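Local coordinates for protein 4-alpha-glucanotransferase (Streptococcus agalactiae, PDB 6M6T) that is an amylomaltase-type glucanotransferase of the TIM-barrel clan, modelled here with glycan ligands in its pocket, at residues D96-D101 with R473-D478; K115-F120 with I185-V190; Y266-H271 with K299-Y304. One frame throughout, in Å; residues are numbered along the deposited sequence.

Interaction 1: residues D96-D101 with R473-D478; sequences DPEVVD and RMRKED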
loop_
_atom_site.group_PDB
_atom_site.type_symbol
_atom_site.label_atom_id
_atom_site.label_comp_id
_atom_site.label_asym_id
_atom_site.label_seq_id
_atom_site.Cartn_x
_atom_site.Cartn_y
_atom_site.Cartn_z
ATOM N N ASP A 96 7.778 15.315 -16.379
ATOM C CA ASP A 96 7.577 16.120 -15.179
ATOM C C ASP A 96 8.171 15.407 -13.963
ATOM O O ASP A 96 7.866 14.231 -13.734
ATOM C CB ASP A 96 6.085 16.372 -14.982
ATOM C CG ASP A 96 5.766 17.238 -13.759
ATOM O OD1 ASP A 96 6.672 17.652 -12.987
ATOM O OD2 ASP A 96 4.560 17.507 -13.573
ATOM N N PRO A 97 9.032 16.060 -13.177
ATOM C CA PRO A 97 9.514 15.418 -11.940
ATOM C C PRO A 97 8.413 15.008 -10.972
ATOM O O PRO A 97 8.487 13.896 -10.435
ATOM C CB PRO A 97 10.439 16.481 -11.324
ATOM C CG PRO A 97 10.160 17.738 -12.091
ATOM C CD PRO A 97 9.786 17.284 -13.465
ATOM N N GLU A 98 7.399 15.850 -10.721
ATOM C CA GLU A 98 6.382 15.528 -9.714
ATOM C C GLU A 98 5.204 14.733 -10.278
ATOM O O GLU A 98 4.106 14.783 -9.708
ATOM C CB GLU A 98 5.876 16.797 -8.997
ATOM C CG GLU A 98 5.656 18.054 -9.848
ATOM C CD GLU A 98 4.850 19.139 -9.111
ATOM O OE1 GLU A 98 4.492 20.153 -9.759
ATOM O OE2 GLU A 98 4.571 18.976 -7.892
ATOM N N VAL A 99 5.410 14.011 -11.382
ATOM C CA VAL A 99 4.439 13.060 -11.921
ATOM C C VAL A 99 5.203 11.822 -12.365
ATOM O O VAL A 99 6.174 11.931 -13.118
ATOM C CB VAL A 99 3.637 13.626 -13.111
ATOM C CG1 VAL A 99 2.667 12.569 -13.633
ATOM C CG2 VAL A 99 2.896 14.892 -12.731
ATOM N N VAL A 100 4.781 10.647 -11.906
ATOM C CA VAL A 100 5.330 9.427 -12.487
ATOM C C VAL A 100 4.619 9.165 -13.803
ATOM O O VAL A 100 3.451 9.533 -13.984
ATOM C CB VAL A 100 5.201 8.213 -11.547
ATOM C CG1 VAL A 100 6.131 7.110 -12.012
ATOM C CG2 VAL A 100 5.467 8.594 -10.112
ATOM N N ASP A 101 5.333 8.541 -14.739
ATOM C CA ASP A 101 4.743 7.993 -15.956
ATOM C C ASP A 101 4.994 6.483 -15.924
ATOM O O ASP A 101 6.062 6.002 -16.322
ATOM C CB ASP A 101 5.307 8.649 -17.212
ATOM C CG ASP A 101 4.801 7.986 -18.499
ATOM O OD1 ASP A 101 3.660 7.441 -18.503
ATOM O OD2 ASP A 101 5.552 7.995 -19.503
ATOM N N ARG A 473 4.768 12.872 -7.114
ATOM C CA ARG A 473 6.103 12.871 -6.545
ATOM C C ARG A 473 6.370 14.253 -5.960
ATOM O O ARG A 473 5.709 15.236 -6.304
ATOM C CB ARG A 473 7.156 12.477 -7.597
ATOM C CG ARG A 473 7.047 11.018 -8.039
ATOM C CD ARG A 473 8.038 10.664 -9.122
ATOM N NE ARG A 473 9.402 10.601 -8.609
ATOM C CZ ARG A 473 10.489 10.941 -9.305
ATOM N NH1 ARG A 473 10.384 11.360 -10.563
ATOM N NH2 ARG A 473 11.685 10.859 -8.741
ATOM N N MET A 474 7.332 14.323 -5.057
ATOM C CA MET A 474 7.624 15.552 -4.327
ATOM C C MET A 474 8.987 16.110 -4.727
ATOM O O MET A 474 10.001 15.401 -4.676
ATOM C CB MET A 474 7.584 15.297 -2.829
ATOM C CG MET A 474 8.297 16.334 -2.003
ATOM S SD MET A 474 8.961 15.494 -0.552
ATOM C CE MET A 474 10.186 14.488 -1.378
ATOM N N ARG A 475 9.012 17.386 -5.105
ATOM C CA ARG A 475 10.270 18.055 -5.398
ATOM C C ARG A 475 11.059 18.281 -4.113
ATOM O O ARG A 475 10.501 18.727 -3.103
ATOM C CB ARG A 475 9.994 19.381 -6.093
ATOM C CG ARG A 475 8.825 19.318 -7.051
ATOM C CD ARG A 475 8.870 20.443 -8.070
ATOM N NE ARG A 475 8.593 21.757 -7.486
ATOM C CZ ARG A 475 7.369 22.259 -7.341
ATOM N NH1 ARG A 475 6.312 21.549 -7.723
ATOM N NH2 ARG A 475 7.201 23.464 -6.806
ATOM N N LYS A 476 12.359 17.951 -4.148
ATOM C CA LYS A 476 13.259 18.278 -3.039
ATOM C C LYS A 476 13.295 19.778 -2.790
ATOM O O LYS A 476 13.519 20.226 -1.657
ATOM C CB LYS A 476 14.670 17.754 -3.333
ATOM C CG LYS A 476 15.545 17.475 -2.103
ATOM C CD LYS A 476 16.591 16.389 -2.401
ATOM C CE LYS A 476 17.156 15.730 -1.128
ATOM N NZ LYS A 476 16.133 15.139 -0.213
ATOM N N GLU A 477 13.062 20.560 -3.844
ATOM C CA GLU A 477 12.935 22.005 -3.734
ATOM C C GLU A 477 11.837 22.428 -2.758
ATOM O O GLU A 477 11.895 23.526 -2.203
ATOM C CB GLU A 477 12.668 22.560 -5.134
ATOM C CG GLU A 477 12.216 24.003 -5.207
ATOM C CD GLU A 477 11.929 24.432 -6.634
ATOM O OE1 GLU A 477 11.882 23.541 -7.516
ATOM O OE2 GLU A 477 11.757 25.650 -6.873
ATOM N N ASP A 478 10.828 21.590 -2.540
ATOM C CA ASP A 478 9.672 21.981 -1.748
ATOM C C ASP A 478 9.804 21.641 -0.276
ATOM O O ASP A 478 8.967 22.093 0.517
ATOM C CB ASP A 478 8.408 21.318 -2.280
ATOM C CG ASP A 478 7.803 22.073 -3.432
ATOM O OD1 ASP A 478 8.408 22.041 -4.526
ATOM O OD2 ASP A 478 6.728 22.691 -3.244
#
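E98 holds its CG in the crowded position between backbone N and carbonyl carbon (chi1 40°) and runs out extended from there, while R475 sets off beside its own backbone N and bends at chi3 (-70°), so that the two ends converge obliquely. OE1 of E98 reaches NH1 of R475 at 3.1 Å in a salt bridge, arriving at the edge of the guanidinium and near its plane; the carboxylate itself stands at 90° to that plane. NH2 of R475 holds OD1 of D478 at 2.9 Å, and CG of D478 lies over one guanidinium face, toward its rim. The other carboxylate oxygen, OE2 of E98, is bridged to K454. Behind this network the backbones touch: N of R473 gives a weak but nearly straight bond to O of E98, 3.3 Å away. The R473 side chain crosses V100 at about a right angle, with CD 3.4 Å from CG2 of V100, and its guanidinium goes on to the carbonyls of L16 and, weakly, G18. E98 sits in a type I turn from D96 to V99, braced by an Asx turn in which N of E98 donates to OD1 of D96 at 3.0 Å. The loops before helices 105-122 and 481-493 are thus clasped by charge on one side and an apolar crossing on the other; with cations and carboxylates interleaved, E98 and D478 should favour the ionised form.

Interaction 2: residues K115-F120 with I185-V190; sequences KAVKNF and IKYHEV
Two long helices, 105-122 and 182-208, pack here nearly at right angles: the axes of the short segments 115-120 and 185-190 cross at 92° and come within 9.8 Å. The crossing is centred on V117, whose CB points at the other helix and meets V190 tip to tip, CG2 of V117 lying 3.4 Å from CG1 of V190 and CG1 of V117 lying 3.6 Å from CB of V190. With CG1 anti to the backbone N, V117 turns both methyls to V190. CG2 of V117 also meets the Y187 ring obliquely, 3.9 Å from CD2 of Y187, while CG1 of V117 rests 3.9 Å from CA of Y187. One helical turn along from V117, F120 crosses V190 obliquely, CD2 of F120 being 3.7 Å from CG1 of V190. F120 also meets the ring of Y193, on helix 182-208, and M129 of a third helix, 126-134. Between segments 115-120 and 185-190 the contact is hydrocarbon and aromatic ring without a polar bond, so these two are held by dispersion and burial from water; R110, on the same helix as V117, adds a cation-pi contact to Y187.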
loop_
_atom_site.group_PDB
_atom_site.type_symbol
_atom_site.label_atom_id
_atom_site.label_comp_id
_atom_site.label_asym_id
_atom_site.label_seq_id
_atom_site.Cartn_x
_atom_site.Cartn_y
_atom_site.Cartn_z
ATOM N N LYS A 115 20.514 -6.527 -17.287
ATOM C CA LYS A 115 21.972 -6.420 -17.208
ATOM C C LYS A 115 22.464 -6.713 -15.785
ATOM O O LYS A 115 23.418 -7.486 -15.587
ATOM C CB LYS A 115 22.408 -5.026 -17.708
ATOM C CG LYS A 115 23.916 -4.776 -17.825
ATOM C CD LYS A 115 24.572 -5.337 -19.107
ATOM C CE LYS A 115 24.361 -4.454 -20.345
ATOM N NZ LYS A 115 24.547 -2.995 -20.088
ATOM N N ALA A 116 21.780 -6.154 -14.777
ATOM C CA ALA A 116 22.189 -6.382 -13.390
ATOM C C ALA A 116 22.008 -7.839 -12.965
ATOM O O ALA A 116 22.837 -8.379 -12.226
ATOM C CB ALA A 116 21.415 -5.459 -12.454
ATOM N N VAL A 117 20.928 -8.492 -13.401
ATOM C CA VAL A 117 20.701 -9.886 -13.022
ATOM C C VAL A 117 21.708 -10.811 -13.710
ATOM O O VAL A 117 22.226 -11.759 -13.095
ATOM C CB VAL A 117 19.244 -10.280 -13.326
ATOM C CG1 VAL A 117 19.036 -11.783 -13.155
ATOM C CG2 VAL A 117 18.276 -9.487 -12.432
ATOM N N LYS A 118 22.019 -10.531 -14.987
ATOM C CA LYS A 118 23.066 -11.251 -15.717
ATOM C C LYS A 118 24.418 -11.114 -15.033
ATOM O O LYS A 118 25.173 -12.091 -14.942
ATOM C CB LYS A 118 23.152 -10.737 -17.161
ATOM C CG LYS A 118 24.341 -11.252 -17.990
ATOM C CD LYS A 118 24.255 -10.799 -19.477
ATOM C CE LYS A 118 23.847 -11.944 -20.443
ATOM N NZ LYS A 118 22.380 -12.307 -20.421
ATOM N N ASN A 119 24.744 -9.905 -14.542
ATOM C CA ASN A 119 26.022 -9.720 -13.855
ATOM C C ASN A 119 26.011 -10.312 -12.455
ATOM O O ASN A 119 27.052 -10.789 -11.987
ATOM C CB ASN A 119 26.396 -8.242 -13.782
ATOM C CG ASN A 119 26.761 -7.669 -15.132
ATOM O OD1 ASN A 119 27.527 -8.274 -15.892
ATOM N ND2 ASN A 119 26.205 -6.500 -15.450
ATOM N N PHE A 120 24.862 -10.286 -11.763
ATOM C CA PHE A 120 24.790 -10.911 -10.446
ATOM C C PHE A 120 24.998 -12.421 -10.532
ATOM O O PHE A 120 25.653 -13.005 -9.660
ATOM C CB PHE A 120 23.456 -10.619 -9.760
ATOM C CG PHE A 120 23.183 -11.541 -8.590
ATOM C CD1 PHE A 120 23.760 -11.297 -7.348
ATOM C CD2 PHE A 120 22.393 -12.679 -8.740
ATOM C CE1 PHE A 120 23.537 -12.151 -6.275
ATOM C CE2 PHE A 120 22.177 -13.534 -7.674
ATOM C CZ PHE A 120 22.750 -13.265 -6.435
ATOM N N ILE A 185 12.691 -16.983 -15.685
ATOM C CA ILE A 185 12.259 -17.221 -14.313
ATOM C C ILE A 185 13.341 -16.771 -13.344
ATOM O O ILE A 185 13.078 -16.022 -12.386
ATOM C CB ILE A 185 11.905 -18.705 -14.099
ATOM C CG1 ILE A 185 10.676 -19.117 -14.901
ATOM C CG2 ILE A 185 11.644 -18.996 -12.617
ATOM C CD1 ILE A 185 10.467 -20.628 -14.901
ATOM N N LYS A 186 14.576 -17.235 -13.571
ATOM C CA LYS A 186 15.682 -16.809 -12.718
ATOM C C LYS A 186 15.794 -15.288 -12.676
ATOM O O LYS A 186 16.145 -14.722 -11.634
ATOM C CB LYS A 186 16.994 -17.435 -13.196
ATOM C CG LYS A 186 18.121 -17.369 -12.187
ATOM C CD LYS A 186 18.887 -18.691 -12.084
ATOM C CE LYS A 186 18.173 -19.717 -11.212
ATOM N NZ LYS A 186 17.805 -19.171 -9.879
ATOM N N TYR A 187 15.476 -14.608 -13.784
ATOM C CA TYR A 187 15.447 -13.150 -13.753
ATOM C C TYR A 187 14.560 -12.636 -12.618
ATOM O O TYR A 187 14.975 -11.777 -11.827
ATOM C CB TYR A 187 14.973 -12.592 -15.100
ATOM C CG TYR A 187 14.549 -11.157 -14.980
ATOM C CD1 TYR A 187 13.228 -10.821 -14.655
ATOM C CD2 TYR A 187 15.474 -10.128 -15.129
ATOM C CE1 TYR A 187 12.833 -9.505 -14.496
ATOM C CE2 TYR A 187 15.089 -8.794 -14.972
ATOM C CZ TYR A 187 13.766 -8.489 -14.659
ATOM O OH TYR A 187 13.361 -7.178 -14.504
ATOM N N HIS A 188 13.324 -13.146 -12.534
ATOM C CA HIS A 188 12.354 -12.612 -11.578
ATOM C C HIS A 188 12.691 -13.012 -10.156
ATOM O O HIS A 188 12.438 -12.241 -9.218
ATOM C CB HIS A 188 10.951 -13.089 -11.916
ATOM C CG HIS A 188 10.360 -12.430 -13.123
ATOM N ND1 HIS A 188 9.848 -11.149 -13.097
ATOM C CD2 HIS A 188 10.174 -12.886 -14.386
ATOM C CE1 HIS A 188 9.380 -10.842 -14.295
ATOM N NE2 HIS A 188 9.564 -11.879 -15.095
ATOM N N GLU A 189 13.265 -14.204 -9.980
ATOM C CA GLU A 189 13.820 -14.565 -8.676
ATOM C C GLU A 189 14.850 -13.543 -8.223
ATOM O O GLU A 189 14.821 -13.066 -7.079
ATOM C CB GLU A 189 14.463 -15.947 -8.726
ATOM C CG GLU A 189 13.587 -17.023 -8.138
ATOM C CD GLU A 189 13.744 -18.368 -8.825
ATOM O OE1 GLU A 189 14.898 -18.820 -9.069
ATOM O OE2 GLU A 189 12.685 -18.952 -9.142
ATOM N N VAL A 190 15.772 -13.196 -9.118
ATOM C CA VAL A 190 16.880 -12.336 -8.742
ATOM C C VAL A 190 16.382 -10.917 -8.489
ATOM O O VAL A 190 16.839 -10.240 -7.558
ATOM C CB VAL A 190 17.986 -12.407 -9.819
ATOM C CG1 VAL A 190 19.033 -11.322 -9.617
ATOM C CG2 VAL A 190 18.666 -13.789 -9.810
#

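Interaction 3: residues Y266-H271 with K299-Y304; sequences YNWDYH and KGFSDY
The indole of W268 carries most of this contact, touching two rings of the other segment, one at each end. Its CG lies beside the backbone N (chi1 -79°), with CB pointing at 299-304, and chi1 and chi2 together swing the five-membered ring against Y304 and the far corner of the six-membered ring against F301. CD1 of W268 is 3.5 Å from CE1 of Y304, and the two side chains run alongside one another, pointing opposite ways, with planes at 44°. At the other end CH2 of W268 meets CE1 of F301 at 3.7 Å; F301 comes in at the indole edge, close to its plane, and the rings are turned 68° apart. The cluster continues into helix 277-289, where W279 meets W268 with nearly parallel planes and F301 edge-to-face, while CB of Y266 lies 3.4 Å above one face of the indole, toward its rim. In the fold, this aromatic cluster joins the start of helix 268-273, with N267 at its N-cap, to the beginning of strand 303-308 in the four-stranded antiparallel sheet. Away from the rings the contact loosens. The nearest CA atoms, of Y266 and Y304, stay 9.6 Å apart, so mainly side chains span the gap. OH of Y304 stands 3.8 Å from O of Y266 and is hydrogen-bonded to NZ of K236, and O of G300 approaches CZ2 of W268 to only 4.3 Å. Beyond, D269 is exposed on the first helical turn, and N267 partly so. Polar ties lead toward the glycan pocket: OH of Y266 bonds to O of I219 and NZ of K299 to O of Y347, both pocket residues, while O of K299 collects three donors, N and OG of S302 and N of D303.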
loop_
_atom_site.group_PDB
_atom_site.type_symbol
_atom_site.label_atom_id
_atom_site.label_comp_id
_atom_site.label_asym_id
_atom_site.label_seq_id
_atom_site.Cartn_x
_atom_site.Cartn_y
_atom_site.Cartn_z
ATOM N N TYR A 266 -13.297 -14.189 -1.452
ATOM C CA TYR A 266 -12.805 -15.306 -0.657
ATOM C C TYR A 266 -13.899 -16.350 -0.420
ATOM O O TYR A 266 -15.067 -16.017 -0.189
ATOM C CB TYR A 266 -12.253 -14.796 0.683
ATOM C CG TYR A 266 -10.923 -14.076 0.543
ATOM C CD1 TYR A 266 -9.817 -14.722 -0.011
ATOM C CD2 TYR A 266 -10.775 -12.746 0.942
ATOM C CE1 TYR A 266 -8.607 -14.070 -0.159
ATOM C CE2 TYR A 266 -9.562 -12.086 0.798
ATOM C CZ TYR A 266 -8.484 -12.749 0.242
ATOM O OH TYR A 266 -7.275 -12.111 0.077
ATOM N N ASN A 267 -13.516 -17.629 -0.488
ATOM C CA ASN A 267 -14.376 -18.723 -0.025
ATOM C C ASN A 267 -14.036 -18.919 1.446
ATOM O O ASN A 267 -13.306 -19.835 1.839
ATOM C CB ASN A 267 -14.161 -19.991 -0.848
ATOM C CG ASN A 267 -15.016 -21.169 -0.374
ATOM O OD1 ASN A 267 -16.205 -21.012 -0.091
ATOM N ND2 ASN A 267 -14.411 -22.354 -0.294
ATOM N N TRP A 268 -14.565 -18.009 2.267
ATOM C CA TRP A 268 -14.151 -17.938 3.660
ATOM C C TRP A 268 -14.390 -19.252 4.398
ATOM O O TRP A 268 -13.765 -19.490 5.444
ATOM C CB TRP A 268 -14.876 -16.782 4.354
ATOM C CG TRP A 268 -14.297 -15.402 4.070
ATOM C CD1 TRP A 268 -14.818 -14.451 3.241
ATOM C CD2 TRP A 268 -13.107 -14.833 4.628
ATOM N NE1 TRP A 268 -14.030 -13.326 3.245
ATOM C CE2 TRP A 268 -12.969 -13.534 4.084
ATOM C CE3 TRP A 268 -12.143 -15.292 5.535
ATOM C CZ2 TRP A 268 -11.908 -12.692 4.413
ATOM C CZ3 TRP A 268 -11.086 -14.451 5.866
ATOM C CH2 TRP A 268 -10.975 -13.169 5.300
ATOM N N ASP A 269 -15.254 -20.126 3.864
ATOM C CA ASP A 269 -15.442 -21.438 4.475
ATOM C C ASP A 269 -14.178 -22.281 4.375
ATOM O O ASP A 269 -13.757 -22.883 5.376
ATOM C CB ASP A 269 -16.634 -22.156 3.842
ATOM C CG ASP A 269 -17.963 -21.465 4.149
ATOM O OD1 ASP A 269 -18.304 -21.333 5.348
ATOM O OD2 ASP A 269 -18.658 -21.044 3.190
ATOM N N TYR A 270 -13.541 -22.319 3.187
ATOM C CA TYR A 270 -12.279 -23.047 3.069
ATOM C C TYR A 270 -11.243 -22.495 4.030
ATOM O O TYR A 270 -10.423 -23.255 4.559
ATOM C CB TYR A 270 -11.715 -23.004 1.646
ATOM C CG TYR A 270 -10.365 -23.721 1.533
ATOM C CD1 TYR A 270 -10.298 -25.103 1.363
ATOM C CD2 TYR A 270 -9.163 -23.021 1.609
ATOM C CE1 TYR A 270 -9.071 -25.767 1.267
ATOM C CE2 TYR A 270 -7.934 -23.679 1.519
ATOM C CZ TYR A 270 -7.895 -25.048 1.351
ATOM O OH TYR A 270 -6.684 -25.700 1.254
ATOM N N HIS A 271 -11.266 -21.183 4.274
ATOM C CA HIS A 271 -10.336 -20.603 5.237
ATOM C C HIS A 271 -10.617 -21.112 6.646
ATOM O O HIS A 271 -9.707 -21.603 7.327
ATOM C CB HIS A 271 -10.411 -19.080 5.193
ATOM C CG HIS A 271 -10.012 -18.493 3.878
ATOM N ND1 HIS A 271 -9.046 -17.517 3.763
ATOM C CD2 HIS A 271 -10.453 -18.739 2.620
ATOM C CE1 HIS A 271 -8.909 -17.188 2.491
ATOM N NE2 HIS A 271 -9.754 -17.911 1.776
ATOM N N LYS A 299 -13.568 -3.606 7.364
ATOM C CA LYS A 299 -14.964 -3.985 7.193
ATOM C C LYS A 299 -15.084 -5.358 6.542
ATOM O O LYS A 299 -15.933 -6.174 6.927
ATOM C CB LYS A 299 -15.689 -2.926 6.355
ATOM C CG LYS A 299 -17.202 -3.155 6.203
ATOM C CD LYS A 299 -17.848 -3.593 7.523
ATOM C CE LYS A 299 -19.223 -4.117 7.302
ATOM N NZ LYS A 299 -19.858 -3.205 6.343
ATOM N N GLY A 300 -14.210 -5.642 5.578
ATOM C CA GLY A 300 -14.236 -6.892 4.844
ATOM C C GLY A 300 -14.039 -8.129 5.689
ATOM O O GLY A 300 -14.289 -9.236 5.190
ATOM N N PHE A 301 -13.592 -7.982 6.942
ATOM C CA PHE A 301 -13.465 -9.135 7.827
ATOM C C PHE A 301 -14.716 -9.380 8.660
ATOM O O PHE A 301 -14.831 -10.441 9.277
ATOM C CB PHE A 301 -12.226 -8.977 8.717
ATOM C CG PHE A 301 -10.955 -9.051 7.941
ATOM C CD1 PHE A 301 -10.374 -10.279 7.659
ATOM C CD2 PHE A 301 -10.373 -7.901 7.421
ATOM C CE1 PHE A 301 -9.214 -10.365 6.900
ATOM C CE2 PHE A 301 -9.206 -7.972 6.666
ATOM C CZ PHE A 301 -8.625 -9.204 6.407
ATOM N N SER A 302 -15.665 -8.446 8.673
ATOM C CA SER A 302 -16.964 -8.673 9.289
ATOM C C SER A 302 -18.042 -8.984 8.253
ATOM O O SER A 302 -18.778 -9.965 8.394
ATOM C CB SER A 302 -17.368 -7.454 10.132
ATOM O OG SER A 302 -17.889 -6.404 9.325
ATOM N N ASP A 303 -18.136 -8.162 7.212
ATOM C CA ASP A 303 -19.151 -8.278 6.167
ATOM C C ASP A 303 -18.560 -7.636 4.920
ATOM O O ASP A 303 -18.304 -6.429 4.929
ATOM C CB ASP A 303 -20.453 -7.552 6.550
ATOM C CG ASP A 303 -21.246 -8.255 7.647
ATOM O OD1 ASP A 303 -21.690 -9.402 7.404
ATOM O OD2 ASP A 303 -21.462 -7.641 8.737
ATOM N N TYR A 304 -18.348 -8.411 3.855
ATOM C CA TYR A 304 -17.843 -7.847 2.602
ATOM C C TYR A 304 -18.943 -7.787 1.546
ATOM O O TYR A 304 -19.896 -8.576 1.553
ATOM C CB TYR A 304 -16.651 -8.633 2.038
ATOM C CG TYR A 304 -17.017 -10.027 1.638
ATOM C CD1 TYR A 304 -17.097 -11.029 2.595
ATOM C CD2 TYR A 304 -17.320 -10.348 0.320
ATOM C CE1 TYR A 304 -17.451 -12.314 2.262
ATOM C CE2 TYR A 304 -17.688 -11.644 -0.023
ATOM C CZ TYR A 304 -17.738 -12.618 0.956
ATOM O OH TYR A 304 -18.084 -13.910 0.680
#

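From the N terminus the chain first passes 96-101, whose partner 473-478 does not come until 372 residues later, so interaction 1 closes a loop spanning most of the protein and ties the approach to helix 105-122 to the approach to the C-terminal helix 481-493. Both other contacts fall within that span and follow one another in series without crossing. Interaction 2 closes first, around a wholly strand-free region, and joins helices 105-122 and 182-208. Interaction 3 closes a short loop that includes barrel strand 292-295, linking helix 268-273 to the antiparallel sheet. Interactions 1 and 3 lie on opposite sides of the chain's centre, their own centres about 39 Å apart.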